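Local coordinates for phenylacetic acid degradation-related protein (Ralstonia eutropha JMP134, PDB 2PIM) that probably hydrolyses fatty acyl-CoA thioesters, as a putative thioesterase of the hotdog-fold superfamily, at residues 40-45 with 98-103; 102-107 with 120-125. All blocks are in the same frame, centred on the assembly; numbering follows the deposited sequence.

Contact 1: residues 40-45 with 98-103; sequences ESDYVA and AGLLRG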
ATOM      1  N   GLU A  40       1.567  14.841  11.191  1.00 28.12           N
ATOM      2  CA  GLU A  40       2.640  13.907  11.449  1.00 30.37           C
ATOM      3  C   GLU A  40       2.043  12.715  12.208  1.00 27.75           C
ATOM      4  O   GLU A  40       1.191  12.904  13.072  1.00 24.00           O
ATOM      5  CB  GLU A  40       3.679  14.632  12.277  1.00 32.87           C
ATOM      6  CG  GLU A  40       5.075  14.072  12.255  1.00 44.02           C
ATOM      7  CD  GLU A  40       6.158  15.165  12.510  1.00 36.23           C
ATOM      8  OE1 GLU A  40       6.525  15.945  11.603  1.00 43.54           O
ATOM      9  OE2 GLU A  40       6.639  15.239  13.640  1.00 58.67           O
ATOM     10  N   SER A  41       2.424  11.502  11.821  1.00 25.28           N
ATOM     11  CA  SER A  41       1.996  10.299  12.505  1.00 25.88           C
ATOM     12  C   SER A  41       3.155   9.292  12.612  1.00 25.40           C
ATOM     13  O   SER A  41       3.992   9.170  11.709  1.00 25.82           O
ATOM     14  CB  SER A  41       0.796   9.674  11.772  1.00 26.09           C
ATOM     15  OG  SER A  41       0.304   8.503  12.425  1.00 26.57           O
ATOM     16  N   ASP A  42       3.192   8.575  13.722  1.00 25.70           N
ATOM     17  CA  ASP A  42       4.052   7.413  13.850  1.00 28.76           C
ATOM     18  C   ASP A  42       3.380   6.189  13.236  1.00 27.43           C
ATOM     19  O   ASP A  42       2.163   6.132  13.190  1.00 29.31           O
ATOM     20  CB  ASP A  42       4.304   7.111  15.320  1.00 28.52           C
ATOM     21  CG  ASP A  42       5.172   8.136  15.980  1.00 33.78           C
ATOM     22  OD1 ASP A  42       6.046   8.688  15.290  1.00 31.81           O
ATOM     23  OD2 ASP A  42       4.983   8.370  17.190  1.00 26.15           O
ATOM     24  N   TYR A  43       4.188   5.230  12.798  1.00 25.36           N
ATOM     25  CA  TYR A  43       3.729   3.937  12.329  1.00 29.16           C
ATOM     26  C   TYR A  43       4.721   2.886  12.862  1.00 31.88           C
ATOM     27  O   TYR A  43       5.869   3.220  13.207  1.00 30.70           O
ATOM     28  CB  TYR A  43       3.595   3.904  10.765  1.00 30.08           C
ATOM     29  CG  TYR A  43       2.532   4.876  10.276  1.00 28.61           C
ATOM     30  CD1 TYR A  43       1.185   4.564  10.367  1.00 25.97           C
ATOM     31  CD2 TYR A  43       2.878   6.130   9.805  1.00 32.23           C
ATOM     32  CE1 TYR A  43       0.215   5.454   9.971  1.00 26.35           C
ATOM     33  CE2 TYR A  43       1.915   7.042   9.428  1.00 20.10           C
ATOM     34  CZ  TYR A  43       0.586   6.714   9.532  1.00 27.85           C
ATOM     35  OH  TYR A  43      -0.367   7.650   9.185  1.00 30.49           O
ATOM     36  N   VAL A  44       4.265   1.633  12.970  1.00 30.40           N
ATOM     37  CA  VAL A  44       5.135   0.524  13.380  1.00 30.31           C
ATOM     38  C   VAL A  44       5.048  -0.535  12.274  1.00 33.03           C
ATOM     39  O   VAL A  44       3.952  -0.959  11.901  1.00 31.58           O
ATOM     40  CB  VAL A  44       4.733  -0.096  14.740  1.00 30.40           C
ATOM     41  CG1 VAL A  44       5.573  -1.332  15.050  1.00 29.67           C
ATOM     42  CG2 VAL A  44       4.875   0.906  15.876  1.00 26.15           C
ATOM     43  N   ALA A  45       6.207  -0.911  11.725  1.00 31.62           N
ATOM     44  CA  ALA A  45       6.290  -2.037  10.817  1.00 30.54           C
ATOM     45  C   ALA A  45       6.580  -3.275  11.686  1.00 28.34           C
ATOM     46  O   ALA A  45       7.536  -3.282  12.453  1.00 28.04           O
ATOM     47  CB  ALA A  45       7.383  -1.801   9.772  1.00 29.22           C
ATOM     48  N   ALA A  98      11.860  -3.526  10.298  1.00 29.94           N
ATOM     49  CA  ALA A  98      10.844  -3.577  11.351  1.00 29.86           C
ATOM     50  C   ALA A  98      11.171  -2.548  12.427  1.00 28.76           C
ATOM     51  O   ALA A  98      12.343  -2.354  12.792  1.00 30.37           O
ATOM     52  CB  ALA A  98      10.773  -4.954  11.976  1.00 28.88           C
ATOM     53  N   GLY A  99      10.130  -1.917  12.958  1.00 27.56           N
ATOM     54  CA  GLY A  99      10.295  -0.898  13.983  1.00 26.71           C
ATOM     55  C   GLY A  99       9.466   0.328  13.652  1.00 26.71           C
ATOM     56  O   GLY A  99       8.609   0.290  12.770  1.00 29.25           O
ATOM     57  N   LEU A 100       9.708   1.403  14.388  1.00 26.83           N
ATOM     58  CA  LEU A 100       9.010   2.670  14.209  1.00 27.43           C
ATOM     59  C   LEU A 100       9.384   3.377  12.895  1.00 26.33           C
ATOM     60  O   LEU A 100      10.519   3.308  12.441  1.00 28.22           O
ATOM     61  CB  LEU A 100       9.334   3.612  15.356  1.00 28.21           C
ATOM     62  CG  LEU A 100       8.458   3.674  16.595  1.00 32.31           C
ATOM     63  CD1 LEU A 100       9.212   4.467  17.655  1.00 30.69           C
ATOM     64  CD2 LEU A 100       7.131   4.325  16.262  1.00 32.18           C
ATOM     65  N   LEU A 101       8.402   4.067  12.321  1.00 25.74           N
ATOM     66  CA  LEU A 101       8.596   5.019  11.224  1.00 27.08           C
ATOM     67  C   LEU A 101       7.787   6.243  11.546  1.00 27.28           C
ATOM     68  O   LEU A 101       6.854   6.193  12.332  1.00 29.71           O
ATOM     69  CB  LEU A 101       8.131   4.474   9.854  1.00 26.91           C
ATOM     70  CG  LEU A 101       8.823   3.189   9.335  1.00 26.52           C
ATOM     71  CD1 LEU A 101       8.089   1.917   9.718  1.00 29.21           C
ATOM     72  CD2 LEU A 101       8.985   3.245   7.853  1.00 29.44           C
ATOM     73  N   ARG A 102       8.161   7.335  10.909  1.00 28.32           N
ATOM     74  CA  ARG A 102       7.534   8.627  11.068  1.00 27.81           C
ATOM     75  C   ARG A 102       6.983   9.050   9.709  1.00 27.74           C
ATOM     76  O   ARG A 102       7.759   9.233   8.757  1.00 27.59           O
ATOM     77  CB  ARG A 102       8.607   9.625  11.486  1.00 27.05           C
ATOM     78  CG  ARG A 102       8.200  11.085  11.495  1.00 33.08           C
ATOM     79  CD  ARG A 102       6.937  11.286  12.250  1.00 38.10           C
ATOM     80  NE  ARG A 102       7.074  10.815  13.635  1.00 45.38           N
ATOM     81  CZ  ARG A 102       7.241  11.593  14.707  1.00 40.32           C
ATOM     82  NH1 ARG A 102       7.244  12.913  14.634  1.00 37.07           N
ATOM     83  NH2 ARG A 102       7.380  11.044  15.872  1.00 30.65           N
ATOM     84  N   GLY A 103       5.666   9.236   9.648  1.00 26.34           N
ATOM     85  CA  GLY A 103       5.000   9.724   8.464  1.00 27.81           C
ATOM     86  C   GLY A 103       4.692  11.191   8.580  1.00 26.24           C
ATOM     87  O   GLY A 103       4.166  11.640   9.605  1.00 25.20           O
TER
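The guanidinium of Arg-102 is gripped along its edges by two carboxylates: Glu-40 OE2 lies in its plane beside NH1, and Asp-42 OD1 sits, somewhat tilted from that plane, between NE and NH2. Neither carboxylate is coplanar with it; their planes are turned 41° (Glu-40) and 51° (Asp-42) against it. Arg-102 grips Asp-42 OD1 side-on with NE (2.9 Å), from above the carboxylate plane, and NH2 (2.8 Å), on the syn lone pair. Arg-102 NH1 and Glu-40 OE2 form a salt bridge of 2.6 Å whose hydrogen bond is weak, being bent. The Arg-102 chain folds at chi2 and chi3, which brings its tip back across strand 38-45.

On the opposite face of the sheet, that of Ser-41, Tyr-43 and Leu-101, the Tyr-43 ring edge lies against the backbone of Gly-103, which has no side chain; Tyr-43 CE2 is 4.2 Å from Gly-103 CA. Tyr-43 OH bonds Asp-67 of helix 58-75, and further along the same face Ala-45 CB touches Leu-101 CD1 at 3.8 Å. Three hydrogen-bonded pairs set the antiparallel register: Ser-41 with Gly-103, Tyr-43 with Leu-101 and Ala-45 with Gly-99. The chemistry is thus two-sided: one face carries a network in which Arg-102 lies between Glu-40 and Asp-42, each with a second arginine partner (Arg-104 and Arg-30), probably favouring ionised carboxylates, while the other packs against the central hotdog helix.

Contact 2: residues 102-107 with 120-125; sequences RGRARL and ELSQDG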
ATOM      1  N   ARG A 102       8.161   7.335  10.909  1.00 28.32           N
ATOM      2  CA  ARG A 102       7.534   8.627  11.068  1.00 27.81           C
ATOM      3  C   ARG A 102       6.983   9.050   9.709  1.00 27.74           C
ATOM      4  O   ARG A 102       7.759   9.233   8.757  1.00 27.59           O
ATOM      5  CB  ARG A 102       8.607   9.625  11.486  1.00 27.05           C
ATOM      6  CG  ARG A 102       8.200  11.085  11.495  1.00 33.08           C
ATOM      7  CD  ARG A 102       6.937  11.286  12.250  1.00 38.10           C
ATOM      8  NE  ARG A 102       7.074  10.815  13.635  1.00 45.38           N
ATOM      9  CZ  ARG A 102       7.241  11.593  14.707  1.00 40.32           C
ATOM     10  NH1 ARG A 102       7.244  12.913  14.634  1.00 37.07           N
ATOM     11  NH2 ARG A 102       7.380  11.044  15.872  1.00 30.65           N
ATOM     12  N   GLY A 103       5.666   9.236   9.648  1.00 26.34           N
ATOM     13  CA  GLY A 103       5.000   9.724   8.464  1.00 27.81           C
ATOM     14  C   GLY A 103       4.692  11.191   8.580  1.00 26.24           C
ATOM     15  O   GLY A 103       4.166  11.640   9.605  1.00 25.20           O
ATOM     16  N   ARG A 104       4.998  11.939   7.530  1.00 28.10           N
ATOM     17  CA  ARG A 104       4.690  13.401   7.487  1.00 31.37           C
ATOM     18  C   ARG A 104       3.869  13.725   6.225  1.00 30.62           C
ATOM     19  O   ARG A 104       4.208  13.280   5.141  1.00 30.08           O
ATOM     20  CB  ARG A 104       5.982  14.233   7.543  1.00 30.44           C
ATOM     21  CG  ARG A 104       6.724  14.068   8.866  1.00 36.71           C
ATOM     22  CD  ARG A 104       7.927  15.031   9.102  1.00 36.76           C
ATOM     23  NE  ARG A 104       8.691  14.654  10.326  1.00 54.96           N
ATOM     24  CZ  ARG A 104       9.703  13.755  10.405  1.00 49.88           C
ATOM     25  NH1 ARG A 104      10.183  13.121   9.352  1.00 50.64           N
ATOM     26  NH2 ARG A 104      10.277  13.511  11.568  1.00 49.35           N
ATOM     27  N   ALA A 105       2.747  14.431   6.392  1.00 29.81           N
ATOM     28  CA  ALA A 105       1.927  14.852   5.276  1.00 27.97           C
ATOM     29  C   ALA A 105       1.907  16.379   5.177  1.00 27.77           C
ATOM     30  O   ALA A 105       2.034  17.064   6.192  1.00 27.92           O
ATOM     31  CB  ALA A 105       0.527  14.297   5.410  1.00 29.22           C
ATOM     32  N   ARG A 106       1.817  16.878   3.937  0.50 26.99           N
ATOM     33  CA  ARG A 106       1.594  18.295   3.622  0.50 27.18           C
ATOM     34  C   ARG A 106       0.590  18.404   2.471  0.50 26.08           C
ATOM     35  O   ARG A 106       0.724  17.705   1.458  0.50 23.07           O
ATOM     36  CB  ARG A 106       2.897  19.005   3.180  0.50 28.10           C
ATOM     37  CG  ARG A 106       2.689  20.483   2.775  0.50 27.57           C
ATOM     38  CD  ARG A 106       3.917  21.217   2.190  0.50 28.95           C
ATOM     39  NE  ARG A 106       4.107  21.050   0.738  0.50 30.60           N
ATOM     40  CZ  ARG A 106       4.951  20.182   0.181  0.50 29.11           C
ATOM     41  NH1 ARG A 106       5.703  19.377   0.915  0.50 42.10           N
ATOM     42  NH2 ARG A 106       5.051  20.113  -1.122  0.50 29.60           N
ATOM     43  N   LEU A 107      -0.370  19.315   2.613  1.00 23.57           N
ATOM     44  CA  LEU A 107      -1.263  19.709   1.510  1.00 24.96           C
ATOM     45  C   LEU A 107      -0.573  20.621   0.494  1.00 23.32           C
ATOM     46  O   LEU A 107      -0.168  21.710   0.836  1.00 23.43           O
ATOM     47  CB  LEU A 107      -2.505  20.458   2.054  1.00 19.45           C
ATOM     48  CG  LEU A 107      -3.537  19.520   2.659  1.00 22.45           C
ATOM     49  CD1 LEU A 107      -4.472  20.238   3.608  1.00 26.22           C
ATOM     50  CD2 LEU A 107      -4.300  18.801   1.563  1.00 23.96           C
ATOM     51  N   GLU A 120       5.686  11.769   3.216  1.00 27.22           N
ATOM     52  CA  GLU A 120       7.061  11.261   3.313  1.00 32.27           C
ATOM     53  C   GLU A 120       7.107  10.319   4.505  1.00 34.71           C
ATOM     54  O   GLU A 120       6.428  10.534   5.497  1.00 35.43           O
ATOM     55  CB  GLU A 120       8.012  12.414   3.503  1.00 32.79           C
ATOM     56  CG  GLU A 120       7.981  13.359   2.297  1.00 40.64           C
ATOM     57  CD  GLU A 120       8.744  14.676   2.484  1.00 43.73           C
ATOM     58  OE1 GLU A 120       9.178  14.955   3.642  1.00 47.90           O
ATOM     59  OE2 GLU A 120       8.901  15.409   1.452  1.00 51.17           O
ATOM     60  N   LEU A 121       7.849   9.235   4.369  1.00 34.07           N
ATOM     61  CA  LEU A 121       7.985   8.264   5.436  1.00 31.70           C
ATOM     62  C   LEU A 121       9.479   8.129   5.708  1.00 32.85           C
ATOM     63  O   LEU A 121      10.272   7.860   4.776  1.00 26.82           O
ATOM     64  CB  LEU A 121       7.378   6.936   4.994  1.00 30.21           C
ATOM     65  CG  LEU A 121       6.830   5.932   5.969  1.00 32.99           C
ATOM     66  CD1 LEU A 121       5.716   6.467   6.903  1.00 33.04           C
ATOM     67  CD2 LEU A 121       6.322   4.761   5.141  1.00 32.62           C
ATOM     68  N   SER A 122       9.838   8.335   6.980  1.00 32.16           N
ATOM     69  CA  SER A 122      11.195   8.198   7.464  1.00 33.57           C
ATOM     70  C   SER A 122      11.339   7.127   8.524  1.00 32.15           C
ATOM     71  O   SER A 122      10.407   6.844   9.290  1.00 31.76           O
ATOM     72  CB  SER A 122      11.694   9.510   8.100  1.00 32.76           C
ATOM     73  OG  SER A 122      11.735  10.503   7.112  1.00 47.25           O
ATOM     74  N   GLN A 123      12.556   6.587   8.564  1.00 28.82           N
ATOM     75  CA  GLN A 123      13.013   5.685   9.586  1.00 28.79           C
ATOM     76  C   GLN A 123      14.502   5.964   9.802  1.00 28.39           C
ATOM     77  O   GLN A 123      15.266   6.069   8.834  1.00 28.37           O
ATOM     78  CB  GLN A 123      12.825   4.248   9.144  1.00 28.69           C
ATOM     79  CG  GLN A 123      13.091   3.283  10.260  1.00 30.49           C
ATOM     80  CD  GLN A 123      12.766   1.869   9.882  1.00 32.10           C
ATOM     81  OE1 GLN A 123      13.406   1.290   8.997  1.00 35.14           O
ATOM     82  NE2 GLN A 123      11.776   1.288  10.554  1.00 31.68           N
ATOM     83  N   ASP A 124      14.889   6.072  11.071  1.00 28.43           N
ATOM     84  CA  ASP A 124      16.252   6.372  11.516  1.00 30.19           C
ATOM     85  C   ASP A 124      16.849   7.597  10.832  1.00 31.22           C
ATOM     86  O   ASP A 124      18.046   7.635  10.497  1.00 32.18           O
ATOM     87  CB  ASP A 124      17.172   5.146  11.375  1.00 31.81           C
ATOM     88  CG  ASP A 124      16.676   3.923  12.174  1.00 40.01           C
ATOM     89  OD1 ASP A 124      15.913   4.079  13.166  1.00 41.57           O
ATOM     90  OD2 ASP A 124      17.056   2.787  11.793  1.00 51.58           O
ATOM     91  N   GLY A 125      16.008   8.604  10.622  1.00 30.45           N
ATOM     92  CA  GLY A 125      16.474   9.864  10.084  1.00 30.75           C
ATOM     93  C   GLY A 125      16.679   9.903   8.593  1.00 31.89           C
ATOM     94  O   GLY A 125      17.226  10.884   8.106  1.00 33.42           O
TER
HETATM   95  O   HOH W   1       8.826  11.933   7.264  1.00 34.24           O
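Four main-chain hydrogen bonds join these antiparallel strands, three of them nearly straight. Arg-102 and Ser-122 exchange two: Arg-102 N reaches Ser-122 O at 2.8 Å, and Ser-122 N returns to Arg-102 O at an N-H...O angle of 175°. Arg-104 and Glu-120 form the next hydrogen-bonded pair, with Arg-104 N pointing nearly along the C=O axis of Glu-120 at 2.9 Å from its O; the return bond, from Glu-120 N to Arg-104 O, is the more bent one at 157°. Between them Gly-103 faces Leu-121 as a non-hydrogen-bonded pair, where Leu-121 CD1 packs 3.7 Å from Gly-103 CA.

Above the strands, Arg-104 runs extended from CG to NE and lays its guanidinium over Arg-102, whose CG lies 3.1 Å from the plane, over its centre. Ser-122 OG is in that plane at the edge, but 3.8 Å from Arg-104 NH1, and water 1 spans the interval. The water donates to Arg-102 O, accepts a weak bond from Arg-104 NH1 at 2.8 Å, and hydrogen-bonds Ser-122 OG at 3.2 Å. Arg-102 O therefore accepts from both Ser-122 N and the water. Arg-104 NE has its own partner, a salt bridge to Glu-40 on strand 38-45, the other neighbour of strand 99-107; Glu-120 OE1 stays 6.1 Å from Arg-104 NH1, so their attraction is at most long-range. The backbone bonds thus fix the strand pairing, whereas Arg-104 and Ser-122 are joined across it by a single water, with a weak bond on the arginine side, consistent with the partly exposed outer face of a hotdog sheet.

Contacts 1 and 2 lie side by side in one antiparallel sheet, their centres 8 Å apart. Strand 99-107 is common to both and sits between strand 38-45 and strand 114-123; Arg-102 and Gly-103 belong to both contacts. Along the chain, 40-45 comes first, then helix 58-75 and strand 84-92, then 98-103 running straight into 102-107, and finally 120-125. Direct links also cross between the contacts: Glu-40 OE1 bridges to Arg-104 NE at 2.8 Å, and Leu-100 O probably accepts from Gln-123 NE2. Tyr-43, Leu-101 and Leu-121 meet on the face turned to helix 58-75, so the three strands form one continuous surface against it, part of the sheet that wraps the helix in the hotdog fold.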